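Local coordinates for protein translation elongation factor 1A (Methanosarcina mazei, PDB 3WND) that binds guanine nucleotides and, in its GTP-bound form, cysteinyl-tRNA, and probably acts as a translation elongation factor related to SelB and EF-Tu, at residues Asn54-Glu58 / Gly59-Val63; Ser76-Thr79 / Ala80-Ser84; Val139-Gly143 / Thr144-Asp148; Asn162-Glu165 / Gly166-Glu169; Lys171-Ile174 / Asn175-Glu179. All coordinates share one frame; numbering follows the deposited sequence. Where two conformers were deposited one is given.

Contact 1. Residues Asn54-Glu58 / Gly59-Val63; sequences NNDKE and GRNMV
Asn55 and Met62 face each other as an antiparallel hydrogen-bonded pair: Asn55 N donates to Met62 O at 2.8 Å, nearly straight at 173°, and Met62 N returns a bond to Asn55 O at 2.9 Å. One step on, Asn54 and Val63 form the neighbouring non-hydrogen-bonded pair. Their side chains lie alongside each other, pointing the same way, with Asn54 OD1 against Val63 CG2 at 3.4 Å. This oxygen packs on a methyl group. CG of Asn54 sits beside its own backbone N (chi1 -54°), which turns the amide so that OD1 comes alongside the valine methyls. Just past the paired residues, Asn61 OD1 comes within 3.2 Å of Asp56 CB, so it is the methylene of the aspartate, and not its carboxylate, that meets the amide.

At the loop end Asn55 does most of the work. Asn55 OD1 takes Lys57 N at 3.0 Å, closing an Asx turn, while Asn55 ND2 gives a bond of 3.0 Å to Glu58 OE2, reached from above the carboxylate plane, and another to the carbonyl of Leu41. Gly59 completes the bend with positive phi (122°), a conformation suited to glycine. Arg60 starts away from the other strand, and its guanidinium forms a salt bridge with Glu182 and a hydrogen bond with Asn175, both on helix 167-187. Two backbone bonds therefore fasten the closed end of the hairpin of strands 51-55 and 61-66; beyond them, one buried amide, that of Asn55, ties together a backbone N-H, a carbonyl and a carboxylate.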
loop_
_atom_site.group_PDB
_atom_site.type_symbol
_atom_site.label_atom_id
_atom_site.label_comp_id
_atom_site.label_asym_id
_atom_site.label_seq_id
_atom_site.Cartn_x
_atom_site.Cartn_y
_atom_site.Cartn_z
ATOM N N ASN A 54 -13.992 -0.163 -7.191
ATOM C CA ASN A 54 -14.322 -1.572 -6.992
ATOM C C ASN A 54 -14.821 -2.263 -8.195
ATOM O O ASN A 54 -15.618 -1.723 -9.022
ATOM C CB ASN A 54 -15.374 -1.685 -5.881
ATOM C CG ASN A 54 -14.922 -0.989 -4.617
ATOM O OD1 ASN A 54 -13.903 -1.385 -4.016
ATOM N ND2 ASN A 54 -15.655 0.031 -4.187
ATOM N N ASN A 55 -14.361 -3.494 -8.350
ATOM C CA ASN A 55 -14.863 -4.280 -9.412
ATOM C C ASN A 55 -15.005 -5.720 -8.995
ATOM O O ASN A 55 -14.019 -6.461 -8.988
ATOM C CB ASN A 55 -14.036 -4.154 -10.658
ATOM C CG ASN A 55 -14.801 -4.646 -11.878
ATOM O OD1 ASN A 55 -15.489 -5.666 -11.814
ATOM N ND2 ASN A 55 -14.707 -3.922 -12.977
ATOM N N ASP A 56 -16.219 -6.116 -8.620
ATOM C CA ASP A 56 -16.461 -7.515 -8.249
ATOM C C ASP A 56 -17.372 -8.178 -9.329
ATOM O O ASP A 56 -17.981 -9.235 -9.123
ATOM C CB ASP A 56 -17.060 -7.605 -6.827
ATOM C CG ASP A 56 -18.494 -7.167 -6.785
ATOM O OD1 ASP A 56 -18.962 -6.541 -7.794
ATOM O OD2 ASP A 56 -19.169 -7.460 -5.769
ATOM N N LYS A 57 -17.445 -7.534 -10.488
ATOM C CA LYS A 57 -18.232 -7.957 -11.618
ATOM C C LYS A 57 -17.486 -8.959 -12.489
ATOM O O LYS A 57 -18.105 -9.492 -13.333
ATOM C CB LYS A 57 -18.637 -6.735 -12.481
ATOM C CG LYS A 57 -19.457 -5.664 -11.784
ATOM C CD LYS A 57 -19.918 -4.635 -12.818
ATOM C CE LYS A 57 -18.830 -3.705 -13.400
ATOM N NZ LYS A 57 -19.355 -2.675 -14.404
ATOM N N GLU A 58 -16.142 -9.187 -12.319
ATOM C CA GLU A 58 -15.372 -9.886 -13.330
ATOM C C GLU A 58 -14.650 -11.165 -12.860
ATOM O O GLU A 58 -13.762 -11.734 -13.630
ATOM C CB GLU A 58 -14.456 -8.937 -14.109
ATOM C CG GLU A 58 -15.293 -7.769 -14.636
ATOM C CD GLU A 58 -14.519 -6.770 -15.469
ATOM O OE1 GLU A 58 -13.578 -7.168 -16.212
ATOM O OE2 GLU A 58 -14.942 -5.595 -15.465
ATOM N N GLY A 59 -15.070 -11.698 -11.690
ATOM C CA GLY A 59 -14.454 -12.984 -11.194
ATOM C C GLY A 59 -13.825 -12.790 -9.819
ATOM O O GLY A 59 -14.055 -13.597 -8.861
ATOM N N ARG A 60 -12.972 -11.770 -9.708
ATOM C CA ARG A 60 -12.315 -11.468 -8.377
ATOM C C ARG A 60 -12.921 -10.294 -7.828
ATOM O O ARG A 60 -13.335 -9.389 -8.579
ATOM C CB ARG A 60 -10.811 -11.214 -8.559
ATOM C CG ARG A 60 -10.040 -12.412 -8.988
ATOM C CD ARG A 60 -8.511 -12.181 -8.911
ATOM N NE ARG A 60 -7.955 -13.525 -8.679
ATOM C CZ ARG A 60 -7.826 -14.464 -9.626
ATOM N NH1 ARG A 60 -8.080 -14.175 -10.912
ATOM N NH2 ARG A 60 -7.348 -15.667 -9.285
ATOM N N ASN A 61 -12.983 -10.237 -6.512
ATOM C CA ASN A 61 -13.319 -9.034 -5.823
ATOM C C ASN A 61 -12.071 -8.197 -5.971
ATOM O O ASN A 61 -11.062 -8.431 -5.338
ATOM C CB ASN A 61 -13.626 -9.392 -4.390
ATOM C CG ASN A 61 -14.954 -10.111 -4.243
ATOM O OD1 ASN A 61 -15.765 -10.073 -5.158
ATOM N ND2 ASN A 61 -15.203 -10.728 -3.049
ATOM N N MET A 62 -12.079 -7.294 -6.944
ATOM C CA MET A 62 -10.877 -6.449 -7.225
ATOM C C MET A 62 -11.153 -5.087 -6.661
ATOM O O MET A 62 -12.304 -4.539 -6.784
ATOM C CB MET A 62 -10.613 -6.331 -8.713
ATOM C CG MET A 62 -10.260 -7.613 -9.332
ATOM S SD MET A 62 -9.034 -7.257 -10.586
ATOM C CE MET A 62 -8.474 -8.948 -10.876
ATOM N N VAL A 63 -10.161 -4.521 -5.997
ATOM C CA VAL A 63 -10.221 -3.144 -5.584
ATOM C C VAL A 63 -8.970 -2.484 -6.161
ATOM O O VAL A 63 -7.835 -2.982 -5.946
ATOM C CB VAL A 63 -10.264 -2.986 -4.061
ATOM C CG1 VAL A 63 -10.261 -1.506 -3.644
ATOM C CG2 VAL A 63 -11.481 -3.783 -3.535
#

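Contact 2. Residues Ser76-Thr79 / Ala80-Ser84; sequences SLIT and ALNIS
Leu77 and Leu81, one helical turn apart, lie side by side on the tightly packed flank of helix 74-83, with Leu77 CG 4.0 Å from Leu81 CD1. CG of Leu77 stands opposite its own backbone N (chi1 178°), and this leans the isobutyl group along the helix to its partner. Beneath the pair the backbone is regular: Leu81 N donates to Leu77 O at 2.9 Å, and Ala80 N to Ser76 O at 3.1 Å. Ile78 is buried too, and its CG2 runs alongside Asn82 ND2, with Ile78 CG2 3.7 Å from Asn82 ND2. The more open part is Asn82 itself, which is partly exposed and whose amide nitrogen is bonded to the carbonyl of Gly307.

Towards Ser84 the bonding changes character. Ile83 N reaches Thr79 O only weakly, with an angle of 131° at the hydrogen, and Ser84 OG donates to Ala80 O at 2.7 Å, so a hydroxyl takes up a carbonyl near the close of the helix. At the other end Ser76 OG bonds to the backbone of Asp49 and Ser69, and its side chain lies about 6 Å from that of Arg34 in the GDP site. Among its neighbours, the helix rests Leu77 on Ile27 and Leu81 on Ala25 of strand 21-28, Ala80 and Ile83 on Val65 of strand 61-66, and Leu77 and Ile78 on Phe363 of strand 363-369.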
loop_
_atom_site.group_PDB
_atom_site.type_symbol
_atom_site.label_atom_id
_atom_site.label_comp_id
_atom_site.label_asym_id
_atom_site.label_seq_id
_atom_site.Cartn_x
_atom_site.Cartn_y
_atom_site.Cartn_z
ATOM N N SER A 76 -0.604 9.399 0.613
ATOM C CA SER A 76 -1.535 8.830 -0.361
ATOM C C SER A 76 -0.890 7.596 -1.000
ATOM O O SER A 76 -1.525 6.518 -1.108
ATOM C CB SER A 76 -1.873 9.905 -1.408
ATOM O OG SER A 76 -2.727 9.339 -2.496
ATOM N N LEU A 77 0.355 7.752 -1.442
ATOM C CA LEU A 77 1.044 6.631 -2.080
ATOM C C LEU A 77 1.254 5.448 -1.124
ATOM O O LEU A 77 1.029 4.294 -1.467
ATOM C CB LEU A 77 2.415 7.110 -2.587
ATOM C CG LEU A 77 3.331 6.050 -3.248
ATOM C CD1 LEU A 77 2.778 5.592 -4.566
ATOM C CD2 LEU A 77 4.722 6.677 -3.402
ATOM N N ILE A 78 1.760 5.751 0.070
ATOM C CA ILE A 78 2.152 4.672 0.976
ATOM C C ILE A 78 0.911 3.969 1.488
ATOM O O ILE A 78 0.925 2.776 1.687
ATOM C CB ILE A 78 3.099 5.153 2.074
ATOM C CG1 ILE A 78 4.380 5.792 1.459
ATOM C CG2 ILE A 78 3.334 3.967 3.061
ATOM C CD1 ILE A 78 5.094 4.839 0.486
ATOM N N THR A 79 -0.187 4.699 1.733
ATOM C CA THR A 79 -1.462 4.009 2.101
ATOM C C THR A 79 -1.909 3.082 0.985
ATOM O O THR A 79 -2.252 1.933 1.280
ATOM C CB THR A 79 -2.559 5.066 2.415
ATOM O OG1 THR A 79 -2.145 5.918 3.499
ATOM C CG2 THR A 79 -3.896 4.384 2.746
ATOM N N ALA A 80 -1.928 3.562 -0.286
ATOM C CA ALA A 80 -2.359 2.712 -1.373
ATOM C C ALA A 80 -1.491 1.466 -1.438
ATOM O O ALA A 80 -1.995 0.378 -1.615
ATOM C CB ALA A 80 -2.191 3.472 -2.678
ATOM N N LEU A 81 -0.188 1.680 -1.273
ATOM C CA LEU A 81 0.711 0.529 -1.325
ATOM C C LEU A 81 0.520 -0.464 -0.181
ATOM O O LEU A 81 0.570 -1.652 -0.408
ATOM C CB LEU A 81 2.185 0.912 -1.452
ATOM C CG LEU A 81 2.521 1.567 -2.835
ATOM C CD1 LEU A 81 3.926 2.081 -2.939
ATOM C CD2 LEU A 81 2.202 0.613 -4.066
ATOM N N ASN A 82 0.421 0.019 1.051
ATOM C CA ASN A 82 0.325 -0.896 2.176
ATOM C C ASN A 82 -1.041 -1.517 2.380
ATOM O O ASN A 82 -1.174 -2.340 3.288
ATOM C CB ASN A 82 0.794 -0.145 3.492
ATOM C CG ASN A 82 2.387 -0.150 3.656
ATOM O OD1 ASN A 82 3.086 -0.939 2.971
ATOM N ND2 ASN A 82 2.939 0.665 4.619
ATOM N N ILE A 83 -2.034 -1.165 1.544
ATOM C CA ILE A 83 -3.313 -1.938 1.518
ATOM C C ILE A 83 -3.443 -2.821 0.316
ATOM O O ILE A 83 -4.387 -3.562 0.205
ATOM C CB ILE A 83 -4.559 -0.979 1.662
ATOM C CG1 ILE A 83 -4.817 -0.204 0.420
ATOM C CG2 ILE A 83 -4.480 -0.182 2.967
ATOM C CD1 ILE A 83 -6.015 0.789 0.635
ATOM N N SER A 84 -2.461 -2.721 -0.591
ATOM C CA SER A 84 -2.528 -3.468 -1.819
ATOM C C SER A 84 -1.517 -4.585 -1.888
ATOM O O SER A 84 -0.487 -4.584 -1.164
ATOM C CB SER A 84 -2.340 -2.501 -3.003
ATOM O OG SER A 84 -3.368 -1.527 -2.998
#

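Contact 3. Residues Val139-Gly143 / Thr144-Asp148; sequences VITSG and TVLQD
The flat carbonyl group of Thr141 is gripped from one face by two donors: Thr141 O takes Thr144 N at 3.0 Å, lying 41° out of the carbonyl plane, and Thr144 OG1 at 2.7 Å, less steeply tilted. The other flat group is the Gln147 amide. Gln147 NE2 donates to Asp148 OD2 at 3.2 Å; the acceptor lies in the amide plane, while NE2 itself stands above the carboxylate. Gln147 OE1 takes only a weak bond from Gly143 N at 3.3 Å, backed by a water that accepts from Gly143 N, donates weakly to Gln147 OE1 and also touches Ser142 OG.

Thr144 holds OG1 between its backbone N and its carbonyl carbon (chi1 76°), and from there the hydroxyl serves in two directions. Thr144 OG1 donates to Thr141 O and accepts from Leu146 N at 3.0 Å, an ST turn. It thereby links two successive turns, a type II turn from Thr141 to Thr144 and a type I turn from Thr144 to Gln147, with Gly143 supplying the positive phi that the first requires. Inside the fold-back, Thr141 CG2 meets Leu146 CB at 3.8 Å, the two side chains crossing at about a right angle. Thr141 OG1 bonds to Leu137 O, and a second water spans it and Gln147 O.

This double turn carries the chain from helix 127-140 round to strand 150-153, an outermost strand of its sheet. Leu146 is inserted against Ile104 and Leu107 of helix 98-109, and Val145 N bonds to Asp108 on the same helix.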
loop_
_atom_site.group_PDB
_atom_site.type_symbol
_atom_site.label_atom_id
_atom_site.label_comp_id
_atom_site.label_asym_id
_atom_site.label_seq_id
_atom_site.Cartn_x
_atom_site.Cartn_y
_atom_site.Cartn_z
ATOM N N VAL A 139 16.717 -1.025 -17.884
ATOM C CA VAL A 139 17.917 -0.532 -17.198
ATOM C C VAL A 139 17.764 0.073 -15.798
ATOM O O VAL A 139 18.532 -0.209 -14.813
ATOM C CB VAL A 139 18.711 0.482 -18.154
ATOM C CG1 VAL A 139 19.550 1.536 -17.398
ATOM C CG2 VAL A 139 19.486 -0.258 -19.220
ATOM N N ILE A 140 16.830 0.951 -15.693
ATOM C CA ILE A 140 16.607 1.742 -14.514
ATOM C C ILE A 140 16.168 0.762 -13.426
ATOM O O ILE A 140 16.368 1.050 -12.219
ATOM C CB ILE A 140 15.449 2.711 -14.875
ATOM C CG1 ILE A 140 16.019 3.750 -15.906
ATOM C CG2 ILE A 140 14.897 3.362 -13.610
ATOM C CD1 ILE A 140 15.626 3.462 -17.332
ATOM N N THR A 141 15.462 -0.313 -13.839
ATOM C CA THR A 141 14.846 -1.192 -12.828
ATOM C C THR A 141 15.747 -2.414 -12.535
ATOM O O THR A 141 15.433 -3.254 -11.670
ATOM C CB THR A 141 13.432 -1.694 -13.210
ATOM O OG1 THR A 141 13.543 -2.540 -14.396
ATOM C CG2 THR A 141 12.467 -0.500 -13.388
ATOM N N SER A 142 16.844 -2.541 -13.260
ATOM C CA SER A 142 17.764 -3.629 -12.983
ATOM C C SER A 142 18.310 -3.591 -11.552
ATOM O O SER A 142 18.620 -2.526 -11.006
ATOM C CB SER A 142 18.865 -3.634 -14.071
ATOM O OG SER A 142 19.955 -4.436 -13.742
ATOM N N GLY A 143 18.241 -4.750 -10.889
ATOM C CA GLY A 143 18.720 -4.896 -9.498
ATOM C C GLY A 143 17.771 -4.202 -8.530
ATOM O O GLY A 143 18.171 -3.797 -7.403
ATOM N N THR A 144 16.505 -4.067 -8.944
ATOM C CA THR A 144 15.457 -3.542 -8.023
ATOM C C THR A 144 14.322 -4.571 -8.042
ATOM O O THR A 144 14.274 -5.485 -8.880
ATOM C CB THR A 144 14.815 -2.181 -8.481
ATOM O OG1 THR A 144 13.900 -2.461 -9.549
ATOM C CG2 THR A 144 15.881 -1.218 -8.930
ATOM N N VAL A 145 13.367 -4.397 -7.134
ATOM C CA VAL A 145 12.201 -5.297 -7.159
ATOM C C VAL A 145 11.321 -5.246 -8.423
ATOM O O VAL A 145 10.554 -6.161 -8.647
ATOM C CB VAL A 145 11.250 -5.101 -5.914
ATOM C CG1 VAL A 145 12.032 -5.319 -4.609
ATOM C CG2 VAL A 145 10.524 -3.744 -5.960
ATOM N N LEU A 146 11.505 -4.208 -9.235
ATOM C CA LEU A 146 10.766 -4.045 -10.505
ATOM C C LEU A 146 11.419 -4.788 -11.681
ATOM O O LEU A 146 10.878 -4.773 -12.772
ATOM C CB LEU A 146 10.521 -2.564 -10.881
ATOM C CG LEU A 146 9.726 -1.714 -9.896
ATOM C CD1 LEU A 146 10.619 -1.148 -8.727
ATOM C CD2 LEU A 146 9.024 -0.496 -10.628
ATOM N N GLN A 147 12.617 -5.342 -11.473
ATOM C CA GLN A 147 13.419 -5.853 -12.594
ATOM C C GLN A 147 12.660 -6.788 -13.546
ATOM O O GLN A 147 12.867 -6.687 -14.740
ATOM C CB GLN A 147 14.701 -6.464 -12.047
ATOM C CG GLN A 147 14.471 -7.763 -11.295
ATOM C CD GLN A 147 15.832 -8.413 -10.932
ATOM O OE1 GLN A 147 16.776 -7.721 -10.458
ATOM N NE2 GLN A 147 15.914 -9.701 -11.120
ATOM N N ASP A 148 11.757 -7.632 -13.039
ATOM C CA ASP A 148 11.114 -8.610 -13.929
ATOM C C ASP A 148 9.591 -8.277 -14.051
ATOM O O ASP A 148 8.792 -9.100 -14.583
ATOM C CB ASP A 148 11.304 -9.998 -13.392
ATOM C CG ASP A 148 12.741 -10.431 -13.494
ATOM O OD1 ASP A 148 13.338 -10.216 -14.589
ATOM O OD2 ASP A 148 13.296 -10.916 -12.470
HETATM O O HOH W 1 15.391 -4.994 -15.399
HETATM O O HOH W 2 18.060 -6.739 -12.791
#

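Contact 4. Residues Asn162-Glu165 / Gly166-Glu169; sequences NPFE and GVDE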
loop_
_atom_site.group_PDB
_atom_site.type_symbol
_atom_site.label_atom_id
_atom_site.label_comp_id
_atom_site.label_asym_id
_atom_site.label_seq_id
_atom_site.Cartn_x
_atom_site.Cartn_y
_atom_site.Cartn_z
ATOM N N ASN A 162 -6.275 2.915 -31.899
ATOM C CA ASN A 162 -6.291 1.586 -31.276
ATOM C C ASN A 162 -6.880 1.722 -29.886
ATOM O O ASN A 162 -6.141 1.840 -28.876
ATOM C CB ASN A 162 -4.854 1.115 -31.209
ATOM C CG ASN A 162 -4.308 0.724 -32.607
ATOM O OD1 ASN A 162 -5.050 0.138 -33.438
ATOM N ND2 ASN A 162 -3.047 1.099 -32.897
ATOM N N PRO A 163 -8.214 1.765 -29.804
ATOM C CA PRO A 163 -8.801 2.218 -28.523
ATOM C C PRO A 163 -8.701 1.130 -27.506
ATOM O O PRO A 163 -8.986 -0.021 -27.775
ATOM C CB PRO A 163 -10.309 2.463 -28.880
ATOM C CG PRO A 163 -10.526 1.511 -30.051
ATOM C CD PRO A 163 -9.247 1.568 -30.813
ATOM N N PHE A 164 -8.276 1.539 -26.301
ATOM C CA PHE A 164 -8.115 0.582 -25.202
ATOM C C PHE A 164 -7.176 -0.573 -25.524
ATOM O O PHE A 164 -7.177 -1.594 -24.828
ATOM C CB PHE A 164 -9.528 0.069 -24.732
ATOM C CG PHE A 164 -10.155 1.033 -23.787
ATOM C CD1 PHE A 164 -10.735 2.227 -24.277
ATOM C CD2 PHE A 164 -10.230 0.751 -22.370
ATOM C CE1 PHE A 164 -11.267 3.206 -23.383
ATOM C CE2 PHE A 164 -10.851 1.677 -21.517
ATOM C CZ PHE A 164 -11.405 2.863 -22.000
ATOM N N GLU A 165 -6.208 -0.333 -26.459
ATOM C CA GLU A 165 -5.221 -1.350 -26.653
ATOM C C GLU A 165 -4.479 -1.523 -25.326
ATOM O O GLU A 165 -4.332 -0.595 -24.476
ATOM C CB GLU A 165 -4.308 -1.069 -27.844
ATOM C CG GLU A 165 -3.423 0.073 -27.605
ATOM C CD GLU A 165 -2.284 0.178 -28.632
ATOM O OE1 GLU A 165 -2.148 -0.588 -29.630
ATOM O OE2 GLU A 165 -1.535 1.120 -28.414
ATOM N N GLY A 166 -4.081 -2.743 -25.137
ATOM C CA GLY A 166 -3.330 -3.201 -23.954
ATOM C C GLY A 166 -4.108 -3.339 -22.643
ATOM O O GLY A 166 -3.579 -3.958 -21.696
ATOM N N VAL A 167 -5.359 -2.861 -22.568
ATOM C CA VAL A 167 -6.088 -2.929 -21.308
ATOM C C VAL A 167 -6.450 -4.399 -21.042
ATOM O O VAL A 167 -6.296 -4.891 -19.941
ATOM C CB VAL A 167 -7.310 -2.043 -21.328
ATOM C CG1 VAL A 167 -8.149 -2.246 -20.057
ATOM C CG2 VAL A 167 -6.871 -0.558 -21.379
ATOM N N ASP A 168 -6.936 -5.118 -22.069
ATOM C CA ASP A 168 -7.200 -6.555 -21.865
ATOM C C ASP A 168 -5.948 -7.285 -21.356
ATOM O O ASP A 168 -6.034 -8.101 -20.423
ATOM C CB ASP A 168 -7.676 -7.221 -23.182
ATOM C CG ASP A 168 -9.050 -6.815 -23.548
ATOM O OD1 ASP A 168 -9.776 -6.258 -22.683
ATOM O OD2 ASP A 168 -9.390 -7.089 -24.695
ATOM N N GLU A 169 -4.793 -7.033 -21.987
ATOM C CA GLU A 169 -3.483 -7.648 -21.577
ATOM C C GLU A 169 -3.150 -7.236 -20.099
ATOM O O GLU A 169 -2.740 -8.081 -19.290
ATOM C CB GLU A 169 -2.360 -7.208 -22.543
ATOM C CG GLU A 169 -1.061 -7.911 -22.167
ATOM C CD GLU A 169 0.139 -7.537 -23.039
ATOM O OE1 GLU A 169 -0.083 -6.910 -24.101
ATOM O OE2 GLU A 169 1.279 -7.883 -22.666
HETATM O O HOH W 3 -7.422 -4.332 -24.781
#
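Phe164 O accepts from Val167 N at 3.2 Å, a bond straight at the hydrogen (166°) whose donor stands above the carbonyl plane. It closes a tight bend through Glu165 and Gly166 that overlaps the type II turn from Asn162 to Glu165. Phe164 has positive phi, as does Gly166 (74°), which occupies the N-cap position of helix 167-187. A water extends the link by one residue: it donates to Phe164 O at 2.7 Å and accepts from Asp168 N at 2.9 Å. One carbonyl oxygen thus serves two N-H groups at the helix start, one directly and one through solvent.

The side chains of Phe164 and Val167 run side by side. Val167 CG2 meets Phe164 CD2 at 3.7 Å. A chi1 of -83° turns the phenylalanine ring to the first helical residue, where it also touches Asn40, Thr156 and Lys158. Glu165 OE2 instead bonds to Ser122 OG.

Turn, glycine N-cap and hydrophobic pair together make the entry to the last helix of the nucleotide-binding domain. The Phe164 side chain comes within about 4 Å of that of Thr156, and the Glu165 side chain within about 6 Å of that of Asp123. Thr156 and Asp123 are GDP-binding residues, though no nucleotide is bound here. This is consistent with the helix entry flanking the guanine-side loops of a GTPase-type domain.

Contact 5. Residues Lys171-Ile174 / Asn175-Glu179; sequences KARI and NEVAE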
loop_
_atom_site.group_PDB
_atom_site.type_symbol
_atom_site.label_atom_id
_atom_site.label_comp_id
_atom_site.label_asym_id
_atom_site.label_seq_id
_atom_site.Cartn_x
_atom_site.Cartn_y
_atom_site.Cartn_z
ATOM N N LYS A 171 -5.284 -6.505 -17.785
ATOM C CA LYS A 171 -6.178 -7.171 -16.882
ATOM C C LYS A 171 -5.789 -8.635 -16.750
ATOM O O LYS A 171 -5.929 -9.233 -15.655
ATOM C CB LYS A 171 -7.613 -7.079 -17.394
ATOM C CG LYS A 171 -8.234 -5.672 -17.190
ATOM C CD LYS A 171 -9.637 -5.733 -17.825
ATOM C CE LYS A 171 -10.331 -4.461 -17.796
ATOM N NZ LYS A 171 -11.765 -4.779 -18.165
ATOM N N ALA A 172 -5.361 -9.249 -17.859
ATOM C CA ALA A 172 -4.986 -10.640 -17.818
ATOM C C ALA A 172 -3.756 -10.839 -16.972
ATOM O O ALA A 172 -3.706 -11.780 -16.175
ATOM C CB ALA A 172 -4.696 -11.095 -19.271
ATOM N N ARG A 173 -2.767 -9.915 -17.101
ATOM C CA ARG A 173 -1.587 -10.005 -16.199
ATOM C C ARG A 173 -1.967 -9.766 -14.706
ATOM O O ARG A 173 -1.424 -10.399 -13.813
ATOM C CB ARG A 173 -0.517 -8.985 -16.688
ATOM C CG ARG A 173 0.727 -8.996 -15.823
ATOM C CD ARG A 173 1.298 -10.399 -15.724
ATOM N NE ARG A 173 2.508 -10.440 -14.928
ATOM C CZ ARG A 173 3.038 -11.600 -14.546
ATOM N NH1 ARG A 173 2.411 -12.736 -14.913
ATOM N NH2 ARG A 173 4.151 -11.627 -13.800
ATOM N N ILE A 174 -2.825 -8.814 -14.438
ATOM C CA ILE A 174 -3.297 -8.564 -12.993
ATOM C C ILE A 174 -3.917 -9.881 -12.497
ATOM O O ILE A 174 -3.631 -10.308 -11.409
ATOM C CB ILE A 174 -4.358 -7.477 -12.947
ATOM C CG1 ILE A 174 -3.614 -6.132 -13.238
ATOM C CG2 ILE A 174 -5.065 -7.395 -11.576
ATOM C CD1 ILE A 174 -4.582 -4.991 -13.423
ATOM N N ASN A 175 -4.752 -10.538 -13.308
ATOM C CA ASN A 175 -5.344 -11.799 -12.800
ATOM C C ASN A 175 -4.292 -12.914 -12.593
ATOM O O ASN A 175 -4.440 -13.690 -11.647
ATOM C CB ASN A 175 -6.450 -12.288 -13.773
ATOM C CG ASN A 175 -7.802 -11.573 -13.458
ATOM O OD1 ASN A 175 -8.484 -11.873 -12.429
ATOM N ND2 ASN A 175 -8.214 -10.662 -14.317
ATOM N N GLU A 176 -3.301 -13.044 -13.495
ATOM C CA GLU A 176 -2.219 -14.008 -13.295
ATOM C C GLU A 176 -1.486 -13.731 -11.970
ATOM O O GLU A 176 -1.241 -14.684 -11.180
ATOM C CB GLU A 176 -1.196 -14.030 -14.453
ATOM C CG GLU A 176 -1.735 -14.605 -15.712
ATOM C CD GLU A 176 -0.722 -14.398 -16.863
ATOM O OE1 GLU A 176 0.359 -13.722 -16.640
ATOM O OE2 GLU A 176 -1.020 -14.887 -17.982
ATOM N N VAL A 177 -1.111 -12.484 -11.727
ATOM C CA VAL A 177 -0.381 -12.130 -10.502
ATOM C C VAL A 177 -1.312 -12.367 -9.328
ATOM O O VAL A 177 -0.891 -12.873 -8.236
ATOM C CB VAL A 177 0.156 -10.650 -10.541
ATOM C CG1 VAL A 177 0.857 -10.319 -9.267
ATOM C CG2 VAL A 177 1.190 -10.412 -11.674
ATOM N N ALA A 178 -2.592 -11.995 -9.494
ATOM C CA ALA A 178 -3.523 -12.212 -8.399
ATOM C C ALA A 178 -3.578 -13.679 -7.952
ATOM O O ALA A 178 -3.768 -13.947 -6.752
ATOM C CB ALA A 178 -4.898 -11.709 -8.724
ATOM N N GLU A 179 -3.376 -14.619 -8.876
ATOM C CA GLU A 179 -3.568 -16.043 -8.538
ATOM C C GLU A 179 -2.408 -16.417 -7.619
ATOM O O GLU A 179 -2.580 -17.159 -6.661
ATOM C CB GLU A 179 -3.593 -16.888 -9.846
ATOM C CG GLU A 179 -3.838 -18.400 -9.694
ATOM C CD GLU A 179 -4.455 -18.954 -10.998
ATOM O OE1 GLU A 179 -3.890 -18.654 -12.051
ATOM O OE2 GLU A 179 -5.471 -19.671 -10.979
#
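Arg173 leaves the helix with CG trans to N (chi1 180°) and then bends at chi2 (55°), which folds the side chain back along the next turn to Glu176 and Val177. Arg173 NH1 forms a salt bridge of 2.9 Å with Glu176 OE1, the oxygen lying at the guanidinium edge in its plane. The two planar groups stand nearly perpendicular, so one oxygen is engaged end-on instead of a paired clasp. Val177 CG2 covers one guanidinium face, 3.5 Å from Arg173 NE, so a methyl and a carboxylate fix the group from different sides.

On another flank Asn175 doubles the grip on Lys171 O. Asn175 N donates to Lys171 O at 2.9 Å and Asn175 ND2 to the same Lys171 O at 3.0 Å, from opposite faces of that carbonyl's plane, while Asn175 OD1 takes a bond from Arg60 NH1. Arg173 NE also has a long, weak ion pair with Glu150.

Helix 167-187 packs against the sheet through Ile174, which rests on Val24, Phe64 and Ile116 of three strands, and Ala178, which touches Ala22; Val177 meets His114 just ahead of strand 115-119.

How the contacts relate
Contact 2 is the buried one, near the centre of the chain; contacts 1 and 4 are surface features, and contacts 3 and 5 lie between. Contacts 4 and 5 share helix 167-187, the first at its solvated entry, the second along its body. Contacts 1 and 5 meet directly, the hairpin loop bonding to the helix, with Met62 CE packed 3.3 Å from Asn175 OD1. Contact 3 stands apart, nearest to contact 5 at about 5 Å between closest atoms. Chemistry follows place: mainly leucine, isoleucine and alanine packing in contact 2, ordered waters in contacts 3 and 4, and amides and charged groups in contacts 1 and 5.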